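PDB 3OA0: lipopolysaccharide biosynthesis protein wbpB from Thermus thermophilus HB27, which probably oxidises a UDP-linked N-acetylated hexuronic acid with NAD as cofactor, as a step in making a lipopolysaccharide sugar. Local coordinates for residues L130-H135 with G185-D190; V154-V159 with W225-D230; G178-N183 with T210-Y215. All coordinates share one frame; numbering follows the deposited sequence.

Contact 1 (L130-H135 with G185-D190); sequences LQLRVH and GIHFFD. With HP7 ((2S,3S,4R,5R,6R)-5-acetamido-6-[[[(2R,3S,4R,5R)-5-(2,4-dioxopyrimidin-1-yl)-3,4-dihydroxy-oxolan-2-yl]methoxy-hydroxy-phosphoryl]oxy-hydroxy-phosphoryl]oxy-3,4-dihydroxy-oxane-2-carboxylic acid), chain F.
Asp190 is held by Arg133 in a buried, two-pronged salt bridge. The grip is side-on: NE of Arg133 meets OD2 of Asp190 at 2.9 Å and NH2 meets OD1 at 3.0 Å. OD2 takes the NE hydrogen on its syn lone pair, along a nearly straight path (163°), while NH2 approaches OD1 somewhat tilted from both planes. The guanidinium and carboxylate planes lie 22° apart, close to coplanar. Arg133 runs extended from CG to NE to get there. CD2 of Leu130 lies 3.6 Å from CG of Asp190, so this charged pair sits against apolar carbon, a setting in which each charge would be expected to need the other. NH2 has a further, weak bond to the carbonyl of Glu283.

One turn back along the helix from Asp190, His187 and Phe188 receive Leu132, the residue next to Arg133. Its CD1 is 3.5 Å from both the carbonyl O and the ring ND1 of His187, and 3.8 Å from CE2 of Phe188. Over one face of the His187 imidazole, offset toward the rim, lies Phe188; the acetamido group of HP7 lies toward the other, modelled too close for its detail to be trusted. His187 contacts 2-oxoglutarate when that ligand is bound. Its NE2 is bonded to the carbonyl of Ile184, which fixes the ring's rotation.

Gln131 NE2, on the same loop, makes a weak bond to the carboxamide of the NAD. The loop connects strand 126-128, outermost in the Rossmann sheet within this chain, to helix 136-146, and it meets the first turn of helix 186-196, which Ile186 and Asp190 pack against helix 281-296.

Contact 2 (V154-V159 with W225-D230); sequences VVLTYV and WFLSID
The Tyr158 ring has CD2 of Leu227 at its edge, near the ring plane; the same methyl is 3.7 Å from CB of Tyr158. Phe226, on the opposite face of the sheet, has Val159 CG2 at its ring edge and Thr157 CG2 at an oblique angle, while Phe233 and Phe310 meet it edge-to-face. These rings rise from two parallel strands, the central pair of the six-stranded mixed sheet in the Gfo/Idh/MocA C-terminal domain. The strand axes run 4.7 Å apart and only 3° from parallel.

With CG anti to the backbone N (chi1 -180°), the Tyr158 ring leads away from strand 221-228, toward HP7, which it touches, and Phe188, which packs edge-to-face against it; Tyr158 contacts 2-oxoglutarate when that ligand is bound. On the same side of the sheet, Leu156 CD2 packs 4.2 Å from CB of Trp225, whose indole leads off to meet Phe189 edge-to-face.

The backbone ladder zigzags: Phe226 N gives to Leu156 O, Tyr158 N to Phe226 O at 2.8 Å, and Ser228 N to Tyr158 O. At the strand's end Ser228 OG is bonded to Thr210 O and closes an ST turn, accepting the N-H of Asp230 at 3.0 Å and 165°.

Contact 3 (G178-N183 with T210-Y215); sequences GGLATN and TVNAGY. With HP7 ((2S,3S,4R,5R,6R)-5-acetamido-6-[[[(2R,3S,4R,5R)-5-(2,4-dioxopyrimidin-1-yl)-3,4-dihydroxy-oxolan-2-yl]methoxy-hydroxy-phosphoryl]oxy-hydroxy-phosphoryl]oxy-3,4-dihydroxy-oxane-2-carboxylic acid), chain F.
Asn212 and Leu180 meet because of their first torsions. With CG of Asn212 anti to its carbonyl carbon (chi1 -81°), the amide drops from the strand onto the start of helix 180-183; Leu180, with CG opposite the backbone N (chi1 -162°), sends its isobutyl group back up to the strand. CD2 of Leu180 ends 3.5 Å from the backbone N of Val211 and equally close to the carbonyl carbon of Thr210, so a methyl rests on the peptide link itself. Lower down, CB of Leu180 lies 3.8 Å from OD1 of Asn212.

That oxygen sits over the next residue as well. OD1 of Asn212 is 3.1 Å from the backbone N of Ala181, a weak hydrogen bond bent to 126°, and just as near the Ala181 methyl, a tight fit. At the other end of the amide, ND2 of Asn212 turns back along its own strand and gives a nearly straight bond of 3.0 Å to Val211 O, in the amide plane but reaching that carbonyl from above its plane. Both contacts are consistent with the modelled orientation of the amide, the ND2 bond being the firmer evidence.

The strand is 211-218, next to strand 199-207, outermost within this chain, in the mixed sheet of the C-terminal alpha/beta domain, and the short helix packs on the face of the sheet that carries Asn212. Gly179 occupies the helix N-cap; before it, Gly178 has the positive phi that glycine tolerates. Thr182 OG1 donates to Gly178 O at 3.2 Å, and Arg295 binds both groups. At the far end of the turn Asn183, an NAD-binding residue, is bonded through OD1 to Asn82 and through ND2 to Tyr166, and its ND2 lies 3.5 Å from the HP7 carboxylate oxygen O'Q.

Contacts 1 and 2 are buried, contact 1 being the nearer to the centre of the chain; contact 3 is only partly buried. Contact 1 joins a loop following the Rossmann sheet to a helix through charge and apolar carbon, whereas contact 2 is a backbone ladder inside the C-terminal sheet and contact 3 seats a short helix on that sheet with one weak bond. Strands 211-218 and 221-228 are neighbours, so contacts 2 and 3 share a sheet, tied by Leu227 N to Asn212 O. Phe189, on the helix of contact 1, reaches both, packing on Trp225, Leu227 and the Ala181 carbonyl. His187, Tyr158 and Asn183 place all three beside HP7, His187 too close in the model to define.

Contact 1 (L130-H135 with G185-D190)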
loop_
_atom_site.group_PDB
_atom_site.type_symbol
_atom_site.label_atom_id
_atom_site.label_comp_id
_atom_site.label_asym_id
_atom_site.label_seq_id
_atom_site.Cartn_x
_atom_site.Cartn_y
_atom_site.Cartn_z
ATOM N N LEU A 130 -20.958 16.726 -13.274
ATOM C CA LEU A 130 -20.378 17.609 -14.277
ATOM C C LEU A 130 -20.818 18.955 -13.785
ATOM O O LEU A 130 -21.868 19.422 -14.224
ATOM C CB LEU A 130 -21.095 17.391 -15.607
ATOM C CG LEU A 130 -20.712 16.053 -16.215
ATOM C CD1 LEU A 130 -21.695 15.705 -17.329
ATOM C CD2 LEU A 130 -19.248 16.101 -16.656
ATOM N N GLN A 131 -20.091 19.564 -12.862
ATOM C CA GLN A 131 -20.630 20.764 -12.232
ATOM C C GLN A 131 -20.584 22.037 -13.094
ATOM O O GLN A 131 -21.311 22.991 -12.813
ATOM C CB GLN A 131 -20.022 21.014 -10.848
ATOM C CG GLN A 131 -18.594 21.511 -10.864
ATOM C CD GLN A 131 -17.563 20.386 -10.770
ATOM O OE1 GLN A 131 -17.724 19.271 -11.304
ATOM N NE2 GLN A 131 -16.467 20.694 -10.083
ATOM N N LEU A 132 -19.778 22.066 -14.149
ATOM C CA LEU A 132 -19.752 23.255 -15.011
ATOM C C LEU A 132 -21.125 23.432 -15.644
ATOM O O LEU A 132 -21.563 24.543 -15.913
ATOM C CB LEU A 132 -18.652 23.156 -16.064
ATOM C CG LEU A 132 -17.208 23.349 -15.606
ATOM C CD1 LEU A 132 -16.246 23.305 -16.799
ATOM C CD2 LEU A 132 -16.986 24.644 -14.851
ATOM N N ARG A 133 -21.840 22.335 -15.829
ATOM C CA ARG A 133 -23.167 22.386 -16.424
ATOM C C ARG A 133 -24.203 23.088 -15.556
ATOM O O ARG A 133 -25.248 23.487 -16.067
ATOM C CB ARG A 133 -23.656 20.992 -16.763
ATOM C CG ARG A 133 -22.952 20.378 -17.917
ATOM C CD ARG A 133 -23.765 19.317 -18.615
ATOM N NE ARG A 133 -22.968 18.473 -19.503
ATOM C CZ ARG A 133 -23.479 17.636 -20.403
ATOM N NH1 ARG A 133 -24.793 17.500 -20.502
ATOM N NH2 ARG A 133 -22.699 16.878 -21.172
ATOM N N VAL A 134 -23.931 23.235 -14.253
ATOM C CA VAL A 134 -24.846 23.940 -13.359
ATOM C C VAL A 134 -24.326 25.299 -12.875
ATOM O O VAL A 134 -25.014 26.001 -12.125
ATOM C CB VAL A 134 -25.309 23.050 -12.182
ATOM C CG1 VAL A 134 -25.754 21.707 -12.708
ATOM C CG2 VAL A 134 -24.180 22.886 -11.161
ATOM N N HIS A 135 -23.139 25.679 -13.343
ATOM C CA HIS A 135 -22.567 26.999 -13.118
ATOM C C HIS A 135 -23.426 28.047 -13.815
ATOM O O HIS A 135 -23.619 27.982 -15.033
ATOM C CB HIS A 135 -21.152 27.047 -13.691
ATOM C CG HIS A 135 -20.383 28.262 -13.288
ATOM N ND1 HIS A 135 -20.937 29.524 -13.306
ATOM C CD2 HIS A 135 -19.114 28.406 -12.832
ATOM C CE1 HIS A 135 -20.036 30.397 -12.893
ATOM N NE2 HIS A 135 -18.920 29.746 -12.603
ATOM N N GLY A 185 -8.706 18.091 -18.193
ATOM C CA GLY A 185 -9.448 18.626 -19.344
ATOM C C GLY A 185 -10.896 18.173 -19.485
ATOM O O GLY A 185 -11.754 18.903 -20.022
ATOM N N ILE A 186 -11.175 16.972 -18.988
ATOM C CA ILE A 186 -12.475 16.386 -19.237
ATOM C C ILE A 186 -13.601 17.381 -19.008
ATOM O O ILE A 186 -14.540 17.404 -19.777
ATOM C CB ILE A 186 -12.726 15.082 -18.460
ATOM C CG1 ILE A 186 -14.012 14.444 -18.967
ATOM C CG2 ILE A 186 -12.858 15.360 -16.953
ATOM C CD1 ILE A 186 -13.895 13.922 -20.365
ATOM N N HIS A 187 -13.550 18.249 -18.016
ATOM C CA HIS A 187 -14.740 19.065 -17.769
ATOM C C HIS A 187 -14.959 20.151 -18.845
ATOM O O HIS A 187 -16.103 20.612 -19.065
ATOM C CB HIS A 187 -14.732 19.610 -16.324
ATOM C CG HIS A 187 -13.452 20.309 -16.005
ATOM N ND1 HIS A 187 -13.395 21.623 -15.591
ATOM C CD2 HIS A 187 -12.173 19.898 -16.143
ATOM C CE1 HIS A 187 -12.132 22.001 -15.492
ATOM N NE2 HIS A 187 -11.370 20.967 -15.811
ATOM N N PHE A 188 -13.862 20.576 -19.467
ATOM C CA PHE A 188 -13.921 21.584 -20.530
ATOM C C PHE A 188 -14.340 20.903 -21.814
ATOM O O PHE A 188 -15.149 21.447 -22.535
ATOM C CB PHE A 188 -12.637 22.417 -20.664
ATOM C CG PHE A 188 -12.384 23.330 -19.463
ATOM C CD1 PHE A 188 -11.233 23.194 -18.688
ATOM C CD2 PHE A 188 -13.318 24.314 -19.096
ATOM C CE1 PHE A 188 -11.007 24.028 -17.585
ATOM C CE2 PHE A 188 -13.106 25.151 -17.982
ATOM C CZ PHE A 188 -11.954 24.993 -17.226
ATOM N N PHE A 189 -13.895 19.686 -22.086
ATOM C CA PHE A 189 -14.372 19.021 -23.301
ATOM C C PHE A 189 -15.829 18.694 -23.116
ATOM O O PHE A 189 -16.610 18.752 -24.067
ATOM C CB PHE A 189 -13.570 17.762 -23.626
ATOM C CG PHE A 189 -12.136 18.080 -23.904
ATOM C CD1 PHE A 189 -11.818 18.860 -25.012
ATOM C CD2 PHE A 189 -11.125 17.638 -23.065
ATOM C CE1 PHE A 189 -10.517 19.221 -25.280
ATOM C CE2 PHE A 189 -9.815 17.989 -23.324
ATOM C CZ PHE A 189 -9.502 18.774 -24.441
ATOM N N ASP A 190 -16.202 18.346 -21.889
ATOM C CA ASP A 190 -17.625 18.150 -21.612
ATOM C C ASP A 190 -18.391 19.467 -21.760
ATOM O O ASP A 190 -19.474 19.478 -22.373
ATOM C CB ASP A 190 -17.908 17.539 -20.233
ATOM C CG ASP A 190 -19.389 17.249 -20.054
ATOM O OD1 ASP A 190 -19.826 16.180 -20.543
ATOM O OD2 ASP A 190 -20.109 18.150 -19.550
HETATM N N1 HP7 F . -6.089 21.184 -5.346
HETATM C C2 HP7 F . -5.772 20.303 -4.404
HETATM O O2 HP7 F . -5.481 20.691 -3.247
HETATM N N3 HP7 F . -5.757 19.002 -4.729
HETATM C C4 HP7 F . -6.042 18.505 -5.958
HETATM O O4 HP7 F . -6.004 17.258 -6.148
HETATM C C5 HP7 F . -6.369 19.429 -6.944
HETATM C C6 HP7 F . -6.389 20.786 -6.593
HETATM P PA HP7 F . -8.376 24.437 -8.465
HETATM P PB HP7 F . -10.107 22.206 -8.862
HETATM O "O'P" HP7 F . -5.755 19.171 -10.735
HETATM O "O'Q" HP7 F . -6.134 17.132 -10.187
HETATM C "C1'" HP7 F . -9.476 20.490 -10.792
HETATM O O1A HP7 F . -7.042 24.530 -9.163
HETATM O O1B HP7 F . -10.815 22.872 -10.025
HETATM C C1C HP7 F . -6.094 22.547 -4.809
HETATM C "C2'" HP7 F . -10.498 19.628 -11.536
HETATM N "N2'" HP7 F . -11.812 20.268 -11.504
HETATM O O2A HP7 F . -9.578 25.179 -9.001
HETATM O O2B HP7 F . -10.774 22.192 -7.498
HETATM C C2C HP7 F . -5.650 23.622 -5.781
HETATM O O2C HP7 F . -4.268 23.868 -5.525
HETATM C "C3'" HP7 F . -10.404 18.139 -11.182
HETATM O "O3'" HP7 F . -11.219 17.380 -12.092
HETATM O O3A HP7 F . -8.667 22.851 -8.510
HETATM O O3B HP7 F . -9.778 20.717 -9.408
HETATM C C3C HP7 F . -6.480 24.816 -5.345
HETATM O O3C HP7 F . -5.754 25.495 -4.319
HETATM C "C4'" HP7 F . -8.946 17.661 -11.216
HETATM O "O4'" HP7 F . -8.804 16.305 -10.758
HETATM C C4C HP7 F . -7.735 24.234 -4.721
HETATM O O4C HP7 F . -7.378 22.920 -4.283
HETATM C "C5'" HP7 F . -8.046 18.599 -10.407
HETATM O "O5'" HP7 F . -8.191 19.898 -10.976
HETATM C C5C HP7 F . -8.777 24.228 -5.831
HETATM O O5C HP7 F . -8.151 24.885 -6.934
HETATM C "C6'" HP7 F . -6.573 18.275 -10.437
HETATM C "C7'" HP7 F . -12.000 21.427 -12.149
HETATM O "O7'" HP7 F . -11.130 21.863 -12.886
HETATM C "C8'" HP7 F . -13.254 22.239 -12.003
#

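Contact 2 (V154-V159 with W225-D230)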
loop_
_atom_site.group_PDB
_atom_site.type_symbol
_atom_site.label_atom_id
_atom_site.label_comp_id
_atom_site.label_asym_id
_atom_site.label_seq_id
_atom_site.Cartn_x
_atom_site.Cartn_y
_atom_site.Cartn_z
ATOM N N VAL A 154 -13.851 29.603 -30.884
ATOM C CA VAL A 154 -13.649 29.594 -29.426
ATOM C C VAL A 154 -12.171 29.382 -29.170
ATOM O O VAL A 154 -11.552 28.545 -29.826
ATOM C CB VAL A 154 -14.421 28.421 -28.834
ATOM C CG1 VAL A 154 -14.179 28.233 -27.301
ATOM C CG2 VAL A 154 -15.881 28.597 -29.109
ATOM N N VAL A 155 -11.608 30.117 -28.221
ATOM C CA VAL A 155 -10.294 29.835 -27.667
ATOM C C VAL A 155 -10.460 29.440 -26.192
ATOM O O VAL A 155 -11.044 30.171 -25.376
ATOM C CB VAL A 155 -9.371 31.059 -27.771
ATOM C CG1 VAL A 155 -7.994 30.810 -27.163
ATOM C CG2 VAL A 155 -9.296 31.564 -29.247
ATOM N N LEU A 156 -9.987 28.248 -25.852
ATOM C CA LEU A 156 -10.169 27.752 -24.482
ATOM C C LEU A 156 -8.780 27.581 -23.875
ATOM O O LEU A 156 -7.907 26.915 -24.472
ATOM C CB LEU A 156 -10.823 26.367 -24.493
ATOM C CG LEU A 156 -10.985 25.920 -23.042
ATOM C CD1 LEU A 156 -12.472 25.794 -22.746
ATOM C CD2 LEU A 156 -10.249 24.662 -22.774
ATOM N N THR A 157 -8.586 28.159 -22.698
ATOM C CA THR A 157 -7.277 28.037 -22.060
ATOM C C THR A 157 -7.475 27.612 -20.613
ATOM O O THR A 157 -8.287 28.170 -19.873
ATOM C CB THR A 157 -6.547 29.386 -22.054
ATOM O OG1 THR A 157 -6.445 29.856 -23.408
ATOM C CG2 THR A 157 -5.124 29.194 -21.506
ATOM N N TYR A 158 -6.771 26.570 -20.211
ATOM C CA TYR A 158 -6.838 26.243 -18.819
ATOM C C TYR A 158 -5.492 25.830 -18.274
ATOM O O TYR A 158 -4.914 24.844 -18.734
ATOM C CB TYR A 158 -7.855 25.148 -18.606
ATOM C CG TYR A 158 -7.955 24.778 -17.164
ATOM C CD1 TYR A 158 -8.009 25.773 -16.190
ATOM C CD2 TYR A 158 -8.004 23.452 -16.773
ATOM C CE1 TYR A 158 -8.145 25.461 -14.848
ATOM C CE2 TYR A 158 -8.085 23.125 -15.427
ATOM C CZ TYR A 158 -8.160 24.138 -14.474
ATOM O OH TYR A 158 -8.246 23.818 -13.146
ATOM N N VAL A 159 -5.013 26.606 -17.298
ATOM C CA VAL A 159 -3.697 26.407 -16.704
ATOM C C VAL A 159 -3.914 26.314 -15.213
ATOM O O VAL A 159 -4.462 27.236 -14.608
ATOM C CB VAL A 159 -2.838 27.643 -16.910
ATOM C CG1 VAL A 159 -1.477 27.451 -16.251
ATOM C CG2 VAL A 159 -2.674 27.925 -18.389
ATOM N N TRP A 225 -7.631 24.830 -28.255
ATOM C CA TRP A 225 -7.608 24.634 -26.802
ATOM C C TRP A 225 -6.198 24.394 -26.295
ATOM O O TRP A 225 -5.384 23.817 -27.037
ATOM C CB TRP A 225 -8.477 23.451 -26.345
ATOM C CG TRP A 225 -8.216 22.124 -27.061
ATOM C CD1 TRP A 225 -8.762 21.698 -28.266
ATOM C CD2 TRP A 225 -7.332 21.076 -26.644
ATOM N NE1 TRP A 225 -8.252 20.472 -28.606
ATOM C CE2 TRP A 225 -7.398 20.060 -27.617
ATOM C CE3 TRP A 225 -6.523 20.886 -25.513
ATOM C CZ2 TRP A 225 -6.681 18.858 -27.504
ATOM C CZ3 TRP A 225 -5.794 19.701 -25.414
ATOM C CH2 TRP A 225 -5.878 18.706 -26.410
ATOM N N PHE A 226 -5.937 24.787 -25.042
ATOM C CA PHE A 226 -4.596 24.661 -24.423
ATOM C C PHE A 226 -4.801 24.362 -22.948
ATOM O O PHE A 226 -5.536 25.099 -22.271
ATOM C CB PHE A 226 -3.828 25.983 -24.499
ATOM C CG PHE A 226 -2.429 25.947 -23.885
ATOM C CD1 PHE A 226 -1.324 25.632 -24.658
ATOM C CD2 PHE A 226 -2.227 26.263 -22.554
ATOM C CE1 PHE A 226 -0.035 25.630 -24.107
ATOM C CE2 PHE A 226 -0.961 26.257 -22.009
ATOM C CZ PHE A 226 0.139 25.944 -22.772
ATOM N N LEU A 227 -4.189 23.279 -22.485
ATOM C CA LEU A 227 -4.320 22.836 -21.107
ATOM C C LEU A 227 -2.940 22.642 -20.520
ATOM O O LEU A 227 -2.127 21.934 -21.118
ATOM C CB LEU A 227 -4.975 21.440 -21.048
ATOM C CG LEU A 227 -6.408 21.367 -21.574
ATOM C CD1 LEU A 227 -6.922 19.905 -21.687
ATOM C CD2 LEU A 227 -7.372 22.250 -20.779
ATOM N N SER A 228 -2.715 23.165 -19.315
ATOM C CA SER A 228 -1.403 23.009 -18.678
ATOM C C SER A 228 -1.443 22.908 -17.145
ATOM O O SER A 228 -2.303 23.475 -16.437
ATOM C CB SER A 228 -0.420 24.077 -19.178
ATOM O OG SER A 228 0.904 23.828 -18.698
ATOM N N ILE A 229 -0.533 22.089 -16.633
ATOM C CA ILE A 229 -0.278 22.091 -15.197
ATOM C C ILE A 229 0.972 22.890 -14.831
ATOM O O ILE A 229 1.387 22.880 -13.682
ATOM C CB ILE A 229 -0.193 20.666 -14.577
ATOM C CG1 ILE A 229 0.910 19.866 -15.276
ATOM C CG2 ILE A 229 -1.588 19.991 -14.570
ATOM C CD1 ILE A 229 1.392 18.553 -14.578
ATOM N N ASP A 230 1.593 23.568 -15.782
ATOM C CA ASP A 230 2.756 24.399 -15.461
ATOM C C ASP A 230 2.357 25.863 -15.283
ATOM O O ASP A 230 2.007 26.525 -16.272
ATOM C CB ASP A 230 3.760 24.306 -16.588
ATOM C CG ASP A 230 4.968 25.168 -16.322
ATOM O OD1 ASP A 230 4.890 25.935 -15.334
ATOM O OD2 ASP A 230 5.929 25.084 -17.110
#

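Contact 3 (G178-N183 with T210-Y215)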
loop_
_atom_site.group_PDB
_atom_site.type_symbol
_atom_site.label_atom_id
_atom_site.label_comp_id
_atom_site.label_asym_id
_atom_site.label_seq_id
_atom_site.Cartn_x
_atom_site.Cartn_y
_atom_site.Cartn_z
ATOM N N GLY A 178 -5.988 8.499 -17.262
ATOM C CA GLY A 178 -6.289 8.724 -18.686
ATOM C C GLY A 178 -5.441 9.838 -19.316
ATOM O O GLY A 178 -5.701 10.244 -20.459
ATOM N N GLY A 179 -4.491 10.429 -18.597
ATOM C CA GLY A 179 -3.709 11.490 -19.225
ATOM C C GLY A 179 -4.153 12.884 -18.804
ATOM O O GLY A 179 -5.264 13.095 -18.309
ATOM N N LEU A 180 -3.256 13.852 -18.962
ATOM C CA LEU A 180 -3.535 15.260 -18.649
ATOM C C LEU A 180 -4.871 15.751 -19.205
ATOM O O LEU A 180 -5.702 16.333 -18.486
ATOM C CB LEU A 180 -2.418 16.059 -19.304
ATOM C CG LEU A 180 -2.205 17.480 -18.827
ATOM C CD1 LEU A 180 -2.193 17.297 -17.346
ATOM C CD2 LEU A 180 -0.857 18.039 -19.299
ATOM N N ALA A 181 -5.048 15.574 -20.518
ATOM C CA ALA A 181 -6.238 16.069 -21.193
ATOM C C ALA A 181 -7.513 15.502 -20.559
ATOM O O ALA A 181 -8.521 16.229 -20.508
ATOM C CB ALA A 181 -6.229 15.670 -22.663
ATOM N N THR A 182 -7.487 14.219 -20.194
ATOM C CA THR A 182 -8.621 13.619 -19.455
ATOM C C THR A 182 -8.710 14.261 -18.073
ATOM O O THR A 182 -9.708 14.889 -17.698
ATOM C CB THR A 182 -8.531 12.096 -19.346
ATOM O OG1 THR A 182 -8.612 11.503 -20.653
ATOM C CG2 THR A 182 -9.701 11.489 -18.538
ATOM N N ASN A 183 -7.623 14.160 -17.315
ATOM C CA ASN A 183 -7.764 14.458 -15.899
ATOM C C ASN A 183 -7.907 15.955 -15.642
ATOM O O ASN A 183 -8.696 16.352 -14.796
ATOM C CB ASN A 183 -6.607 13.891 -15.080
ATOM C CG ASN A 183 -6.827 14.080 -13.589
ATOM O OD1 ASN A 183 -7.735 13.473 -13.031
ATOM N ND2 ASN A 183 -6.056 14.967 -12.972
ATOM N N THR A 210 3.523 18.309 -19.210
ATOM C CA THR A 210 2.839 19.428 -18.560
ATOM C C THR A 210 1.850 20.228 -19.436
ATOM O O THR A 210 1.223 21.155 -18.946
ATOM C CB THR A 210 3.861 20.413 -17.956
ATOM O OG1 THR A 210 4.641 20.892 -19.053
ATOM C CG2 THR A 210 4.810 19.742 -16.904
ATOM N N VAL A 211 1.724 19.878 -20.707
ATOM C CA VAL A 211 0.994 20.664 -21.693
ATOM C C VAL A 211 0.283 19.743 -22.665
ATOM O O VAL A 211 0.916 18.840 -23.196
ATOM C CB VAL A 211 1.978 21.526 -22.544
ATOM C CG1 VAL A 211 1.213 22.141 -23.745
ATOM C CG2 VAL A 211 2.567 22.611 -21.666
ATOM N N ASN A 212 -1.023 19.931 -22.887
ATOM C CA ASN A 212 -1.702 19.243 -24.000
ATOM C C ASN A 212 -2.383 20.405 -24.705
ATOM O O ASN A 212 -2.887 21.326 -24.023
ATOM C CB ASN A 212 -2.836 18.240 -23.615
ATOM C CG ASN A 212 -2.354 16.839 -23.182
ATOM O OD1 ASN A 212 -3.173 15.937 -23.016
ATOM N ND2 ASN A 212 -1.056 16.650 -22.979
ATOM N N ALA A 213 -2.416 20.380 -26.036
ATOM C CA ALA A 213 -3.049 21.480 -26.791
ATOM C C ALA A 213 -3.532 21.007 -28.132
ATOM O O ALA A 213 -2.953 20.073 -28.675
ATOM C CB ALA A 213 -2.115 22.671 -26.985
ATOM N N GLY A 214 -4.571 21.645 -28.680
ATOM C CA GLY A 214 -5.033 21.163 -29.990
ATOM C C GLY A 214 -6.209 21.915 -30.586
ATOM O O GLY A 214 -6.418 23.092 -30.260
ATOM N N TYR A 215 -6.972 21.238 -31.436
ATOM C CA TYR A 215 -8.041 21.916 -32.174
ATOM C C TYR A 215 -9.210 20.951 -32.290
ATOM O O TYR A 215 -9.001 19.761 -32.528
ATOM C CB TYR A 215 -7.521 22.313 -33.560
ATOM C CG TYR A 215 -8.603 22.821 -34.490
ATOM C CD1 TYR A 215 -9.096 24.112 -34.354
ATOM C CD2 TYR A 215 -9.166 21.996 -35.456
ATOM C CE1 TYR A 215 -10.082 24.598 -35.215
ATOM C CE2 TYR A 215 -10.168 22.466 -36.315
ATOM C CZ TYR A 215 -10.611 23.775 -36.194
ATOM O OH TYR A 215 -11.605 24.236 -37.044
HETATM N N1 HP7 F . -6.089 21.184 -5.346
HETATM C C2 HP7 F . -5.772 20.303 -4.404
HETATM O O2 HP7 F . -5.481 20.691 -3.247
HETATM N N3 HP7 F . -5.757 19.002 -4.729
HETATM C C4 HP7 F . -6.042 18.505 -5.958
HETATM O O4 HP7 F . -6.004 17.258 -6.148
HETATM C C5 HP7 F . -6.369 19.429 -6.944
HETATM C C6 HP7 F . -6.389 20.786 -6.593
HETATM P PA HP7 F . -8.376 24.437 -8.465
HETATM P PB HP7 F . -10.107 22.206 -8.862
HETATM O "O'P" HP7 F . -5.755 19.171 -10.735
HETATM O "O'Q" HP7 F . -6.134 17.132 -10.187
HETATM C "C1'" HP7 F . -9.476 20.490 -10.792
HETATM O O1A HP7 F . -7.042 24.530 -9.163
HETATM O O1B HP7 F . -10.815 22.872 -10.025
HETATM C C1C HP7 F . -6.094 22.547 -4.809
HETATM C "C2'" HP7 F . -10.498 19.628 -11.536
HETATM N "N2'" HP7 F . -11.812 20.268 -11.504
HETATM O O2A HP7 F . -9.578 25.179 -9.001
HETATM O O2B HP7 F . -10.774 22.192 -7.498
HETATM C C2C HP7 F . -5.650 23.622 -5.781
HETATM O O2C HP7 F . -4.268 23.868 -5.525
HETATM C "C3'" HP7 F . -10.404 18.139 -11.182
HETATM O "O3'" HP7 F . -11.219 17.380 -12.092
HETATM O O3A HP7 F . -8.667 22.851 -8.510
HETATM O O3B HP7 F . -9.778 20.717 -9.408
HETATM C C3C HP7 F . -6.480 24.816 -5.345
HETATM O O3C HP7 F . -5.754 25.495 -4.319
HETATM C "C4'" HP7 F . -8.946 17.661 -11.216
HETATM O "O4'" HP7 F . -8.804 16.305 -10.758
HETATM C C4C HP7 F . -7.735 24.234 -4.721
HETATM O O4C HP7 F . -7.378 22.920 -4.283
HETATM C "C5'" HP7 F . -8.046 18.599 -10.407
HETATM O "O5'" HP7 F . -8.191 19.898 -10.976
HETATM C C5C HP7 F . -8.777 24.228 -5.831
HETATM O O5C HP7 F . -8.151 24.885 -6.934
HETATM C "C6'" HP7 F . -6.573 18.275 -10.437
HETATM C "C7'" HP7 F . -12.000 21.427 -12.149
HETATM O "O7'" HP7 F . -11.130 21.863 -12.886
HETATM C "C8'" HP7 F . -13.254 22.239 -12.003
#